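Local coordinates for protein putative methylthioribose-1-phosphate isomerase (Pyrococcus horikoshii OT3, PDB 6A34) that probably catalyses the interconversion of methylthioribose-1-phosphate and methylthioribulose-1-phosphate, an isomerisation step of the methionine salvage pathway, at residues M1-R15 and A140-Y153. Residues are numbered along the deposited sequence; the frame is centred on the assembly and turned at random.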
# COMPACT_ATOMS: atom_id res chain seq x y z
N MET A 1 -5.93 -11.95 36.50
CA MET A 1 -4.78 -11.72 35.56
C MET A 1 -3.48 -11.65 36.36
O MET A 1 -3.25 -10.70 37.14
CB MET A 1 -4.97 -10.42 34.76
CG MET A 1 -3.96 -10.20 33.62
SD MET A 1 -3.77 -11.63 32.50
CE MET A 1 -5.47 -12.10 32.17
N GLU A 2 -2.63 -12.67 36.18
CA GLU A 2 -1.27 -12.65 36.67
C GLU A 2 -0.34 -12.34 35.48
O GLU A 2 -0.46 -12.92 34.38
CB GLU A 2 -0.89 -13.94 37.41
CG GLU A 2 -0.69 -15.17 36.54
CD GLU A 2 0.14 -16.29 37.18
OE1 GLU A 2 0.53 -16.16 38.35
OE2 GLU A 2 0.39 -17.31 36.48
N ILE A 3 0.53 -11.36 35.74
CA ILE A 3 1.67 -11.03 34.92
C ILE A 3 2.70 -12.15 35.12
O ILE A 3 3.21 -12.32 36.22
CB ILE A 3 2.23 -9.64 35.31
CG1 ILE A 3 1.14 -8.57 35.38
CG2 ILE A 3 3.36 -9.24 34.39
CD1 ILE A 3 0.15 -8.61 34.25
N ARG A 4 2.97 -12.91 34.05
CA ARG A 4 3.82 -14.07 34.04
C ARG A 4 5.22 -13.71 33.54
O ARG A 4 6.17 -14.49 33.73
CB ARG A 4 3.22 -15.17 33.15
CG ARG A 4 1.89 -15.73 33.64
CD ARG A 4 1.12 -16.57 32.62
NE ARG A 4 0.72 -15.85 31.40
CZ ARG A 4 1.10 -16.18 30.17
NH1 ARG A 4 2.08 -17.06 29.99
NH2 ARG A 4 0.49 -15.64 29.13
N TYR A 5 5.36 -12.57 32.85
CA TYR A 5 6.63 -12.19 32.25
C TYR A 5 7.03 -10.79 32.73
O TYR A 5 6.18 -9.97 33.02
CB TYR A 5 6.58 -12.26 30.72
CG TYR A 5 6.34 -13.64 30.15
CD1 TYR A 5 7.37 -14.57 30.07
CD2 TYR A 5 5.09 -14.00 29.65
CE1 TYR A 5 7.16 -15.83 29.53
CE2 TYR A 5 4.86 -15.26 29.13
CZ TYR A 5 5.90 -16.18 29.07
OH TYR A 5 5.69 -17.41 28.53
N THR A 6 8.35 -10.57 32.84
CA THR A 6 8.96 -9.25 33.00
C THR A 6 9.29 -8.69 31.62
O THR A 6 9.43 -9.45 30.66
CB THR A 6 10.23 -9.33 33.86
OG1 THR A 6 11.16 -10.10 33.12
CG2 THR A 6 10.04 -9.95 35.24
N PRO A 7 9.44 -7.36 31.47
CA PRO A 7 9.89 -6.77 30.21
C PRO A 7 11.09 -7.48 29.59
O PRO A 7 11.05 -7.72 28.41
CB PRO A 7 10.26 -5.35 30.62
CG PRO A 7 9.27 -5.04 31.70
CD PRO A 7 9.13 -6.33 32.47
N LYS A 8 12.07 -7.86 30.41
CA LYS A 8 13.36 -8.39 29.92
C LYS A 8 13.19 -9.81 29.40
O LYS A 8 13.98 -10.26 28.58
CB LYS A 8 14.43 -8.40 31.02
CG LYS A 8 15.40 -7.22 30.96
CD LYS A 8 16.15 -6.94 32.25
CE LYS A 8 17.14 -5.81 32.09
NZ LYS A 8 17.67 -5.33 33.39
N GLU A 9 12.15 -10.49 29.87
CA GLU A 9 11.85 -11.81 29.33
C GLU A 9 11.12 -11.71 27.98
O GLU A 9 11.07 -12.70 27.26
CB GLU A 9 11.03 -12.64 30.33
CG GLU A 9 11.83 -13.09 31.53
CD GLU A 9 11.01 -13.75 32.62
OE1 GLU A 9 9.91 -13.27 32.92
OE2 GLU A 9 11.49 -14.74 33.19
N LEU A 10 10.53 -10.54 27.66
CA LEU A 10 9.67 -10.35 26.46
C LEU A 10 10.44 -9.74 25.28
O LEU A 10 10.09 -9.96 24.13
CB LEU A 10 8.47 -9.48 26.86
CG LEU A 10 7.43 -10.17 27.74
CD1 LEU A 10 6.36 -9.19 28.14
CD2 LEU A 10 6.81 -11.39 27.06
N THR A 11 11.49 -8.96 25.56
CA THR A 11 12.24 -8.29 24.50
C THR A 11 13.72 -8.22 24.88
O THR A 11 14.05 -8.23 26.05
CB THR A 11 11.74 -6.86 24.27
OG1 THR A 11 12.35 -6.37 23.07
CG2 THR A 11 12.05 -5.94 25.43
N LYS A 12 14.57 -8.10 23.87
CA LYS A 12 15.99 -7.89 24.04
C LYS A 12 16.34 -6.42 23.83
O LYS A 12 17.46 -6.02 24.03
CB LYS A 12 16.78 -8.75 23.06
CG LYS A 12 16.79 -10.24 23.35
CD LYS A 12 17.31 -11.07 22.17
CE LYS A 12 16.92 -12.53 22.25
NZ LYS A 12 16.40 -13.04 20.96
N LEU A 13 15.36 -5.63 23.41
CA LEU A 13 15.53 -4.23 23.16
C LEU A 13 15.63 -3.49 24.49
O LEU A 13 14.90 -3.82 25.44
CB LEU A 13 14.33 -3.68 22.37
CG LEU A 13 14.26 -4.09 20.90
CD1 LEU A 13 12.92 -3.66 20.30
CD2 LEU A 13 15.40 -3.50 20.09
N PRO A 14 16.45 -2.41 24.56
CA PRO A 14 16.37 -1.46 25.65
C PRO A 14 15.08 -0.64 25.53
O PRO A 14 14.42 -0.66 24.47
CB PRO A 14 17.55 -0.50 25.40
CG PRO A 14 17.63 -0.50 23.88
CD PRO A 14 17.31 -1.93 23.47
N ARG A 15 14.75 0.09 26.60
CA ARG A 15 13.69 1.04 26.57
C ARG A 15 13.96 2.02 25.42
O ARG A 15 15.10 2.30 25.07
CB ARG A 15 13.52 1.69 27.95
CG ARG A 15 12.58 0.90 28.85
CD ARG A 15 12.79 0.83 30.34
NE ARG A 15 11.92 1.78 30.97
CZ ARG A 15 11.30 1.70 32.15
NH1 ARG A 15 10.91 2.84 32.69
NH2 ARG A 15 11.00 0.57 32.77
N ALA A 140 7.40 7.08 32.87
CA ALA A 140 7.94 6.04 32.02
C ALA A 140 7.44 4.68 32.49
O ALA A 140 6.93 3.93 31.66
CB ALA A 140 9.45 6.09 31.98
N ASP A 141 7.56 4.39 33.79
CA ASP A 141 7.26 3.06 34.34
C ASP A 141 5.77 2.71 34.19
O ASP A 141 5.44 1.55 34.07
CB ASP A 141 7.65 2.93 35.82
CG ASP A 141 9.14 3.06 36.10
OD1 ASP A 141 9.94 2.80 35.17
OD2 ASP A 141 9.48 3.51 37.23
N GLU A 142 4.90 3.71 34.28
CA GLU A 142 3.46 3.52 34.13
C GLU A 142 3.15 3.04 32.70
O GLU A 142 2.24 2.24 32.51
CB GLU A 142 2.69 4.82 34.39
CG GLU A 142 2.35 5.03 35.86
CD GLU A 142 2.12 6.47 36.30
OE1 GLU A 142 1.78 7.31 35.43
OE2 GLU A 142 2.29 6.76 37.50
N ASP A 143 3.86 3.58 31.71
CA ASP A 143 3.64 3.18 30.35
C ASP A 143 4.02 1.71 30.22
O ASP A 143 3.25 0.89 29.71
CB ASP A 143 4.40 4.01 29.33
CG ASP A 143 3.97 3.64 27.93
OD1 ASP A 143 2.79 3.88 27.60
OD2 ASP A 143 4.80 3.05 27.21
N VAL A 144 5.17 1.37 30.80
CA VAL A 144 5.70 0.03 30.67
C VAL A 144 4.76 -0.94 31.37
O VAL A 144 4.54 -2.04 30.85
CB VAL A 144 7.16 -0.10 31.14
CG1 VAL A 144 7.66 -1.54 31.03
CG2 VAL A 144 8.08 0.80 30.35
N GLU A 145 4.16 -0.54 32.50
CA GLU A 145 3.35 -1.52 33.22
C GLU A 145 1.96 -1.61 32.60
O GLU A 145 1.36 -2.67 32.61
CB GLU A 145 3.43 -1.36 34.75
CG GLU A 145 3.12 -0.00 35.32
CD GLU A 145 3.71 0.23 36.71
OE1 GLU A 145 3.24 1.15 37.40
OE2 GLU A 145 4.67 -0.48 37.09
N ALA A 146 1.49 -0.55 31.96
CA ALA A 146 0.25 -0.61 31.19
C ALA A 146 0.43 -1.60 30.05
O ALA A 146 -0.42 -2.42 29.78
CB ALA A 146 -0.12 0.77 30.68
N ASN A 147 1.60 -1.57 29.41
CA ASN A 147 1.90 -2.41 28.27
C ASN A 147 2.00 -3.87 28.71
O ASN A 147 1.51 -4.77 28.00
CB ASN A 147 3.15 -1.93 27.53
CG ASN A 147 2.93 -0.57 26.91
OD1 ASN A 147 1.79 -0.17 26.70
ND2 ASN A 147 4.02 0.12 26.61
N LEU A 148 2.58 -4.10 29.89
CA LEU A 148 2.69 -5.45 30.39
C LEU A 148 1.30 -6.08 30.56
O LEU A 148 1.06 -7.21 30.16
CB LEU A 148 3.44 -5.43 31.71
CG LEU A 148 4.94 -5.61 31.62
CD1 LEU A 148 5.57 -5.40 32.99
CD2 LEU A 148 5.28 -6.99 31.07
N ARG A 149 0.38 -5.33 31.16
CA ARG A 149 -0.98 -5.79 31.39
C ARG A 149 -1.69 -6.04 30.05
O ARG A 149 -2.28 -7.11 29.86
CB ARG A 149 -1.74 -4.78 32.24
CG ARG A 149 -1.30 -4.71 33.70
CD ARG A 149 -2.14 -3.80 34.57
NE ARG A 149 -2.33 -2.45 34.06
CZ ARG A 149 -1.62 -1.38 34.43
NH1 ARG A 149 -0.52 -1.56 35.15
NH2 ARG A 149 -2.02 -0.16 34.10
N MET A 150 -1.64 -5.06 29.14
CA MET A 150 -2.27 -5.21 27.82
C MET A 150 -1.82 -6.51 27.15
O MET A 150 -2.61 -7.21 26.58
CB MET A 150 -1.88 -4.06 26.88
CG MET A 150 -2.85 -2.92 26.83
SD MET A 150 -2.09 -1.59 25.85
CE MET A 150 -1.41 -0.54 27.13
N GLY A 151 -0.52 -6.79 27.19
CA GLY A 151 0.06 -7.94 26.50
C GLY A 151 -0.55 -9.24 26.98
O GLY A 151 -0.88 -10.12 26.17
N HIS A 152 -0.66 -9.37 28.31
CA HIS A 152 -1.16 -10.59 28.94
C HIS A 152 -2.67 -10.71 28.72
O HIS A 152 -3.15 -11.81 28.44
CB HIS A 152 -0.78 -10.68 30.44
CG HIS A 152 0.68 -10.86 30.67
ND1 HIS A 152 1.56 -9.80 30.64
CD2 HIS A 152 1.43 -11.97 30.84
CE1 HIS A 152 2.80 -10.26 30.83
NE2 HIS A 152 2.74 -11.58 30.94
N TYR A 153 -3.41 -9.59 28.83
CA TYR A 153 -4.87 -9.60 28.54
C TYR A 153 -5.13 -9.99 27.08
O TYR A 153 -5.96 -10.83 26.82
CB TYR A 153 -5.52 -8.25 28.77
CG TYR A 153 -5.81 -7.94 30.22
CD1 TYR A 153 -6.63 -8.78 30.96
CD2 TYR A 153 -5.33 -6.79 30.82
CE1 TYR A 153 -6.94 -8.49 32.28
CE2 TYR A 153 -5.61 -6.50 32.14
CZ TYR A 153 -6.41 -7.36 32.87
OH TYR A 153 -6.73 -7.08 34.15
O HOH W 1 -1.71 -14.04 29.45
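Met1 meets Tyr153 and Arg15 meets Asp141, so the N-terminal chain runs antiparallel to the long helix 125-157, with Ile3 CA 6.6 Å from His152 CA. The arrangement joins the N-terminal arm, with its short turn 7-10 opened by a Thr6-Glu9 capping box, to the helix that leads into strand 161-165 of the Rossmann-like sheet; the predicted substrate-binding residues lie away from this contact. His152 is the centre of the contact. With CG anti to its own carbonyl carbon (chi1 -68°), its ring swings back along the helix, and ND1 donates almost straight to Leu148 O at 2.7 Å, which fixes the ring's rotation. That leaves NE2 to accept a weak bond from Tyr5 N at 3.4 Å, while Ile3 CA sits squarely over one ring face. Replacing His152 with an alanine would probably leave Tyr5 N without this acceptor and open a gap beneath Ile3. At the chain's start, poorly ordered Met1 lays CG over the Tyr153 ring face, 3.9 Å from its centroid, in a CH-pi contact, its bent chain carrying SD to His152 CB. Further along, Leu148 packs CD1 on Pro7 CD at 3.7 Å, while CD2 touches both Leu10 CD1 and Tyr5 O. Arg4 and Tyr5 turn their polar ends to Asp190, and a water links Arg4 NH2 to His152 O. Val144 spreads its methyls between Pro7 and Arg15, CG2 lying over the centre of the guanidinium; within that group's plane, Arg15 NH1 makes a salt bridge to Asp141 OD1 at 2.7 Å, nearly straight at 169°.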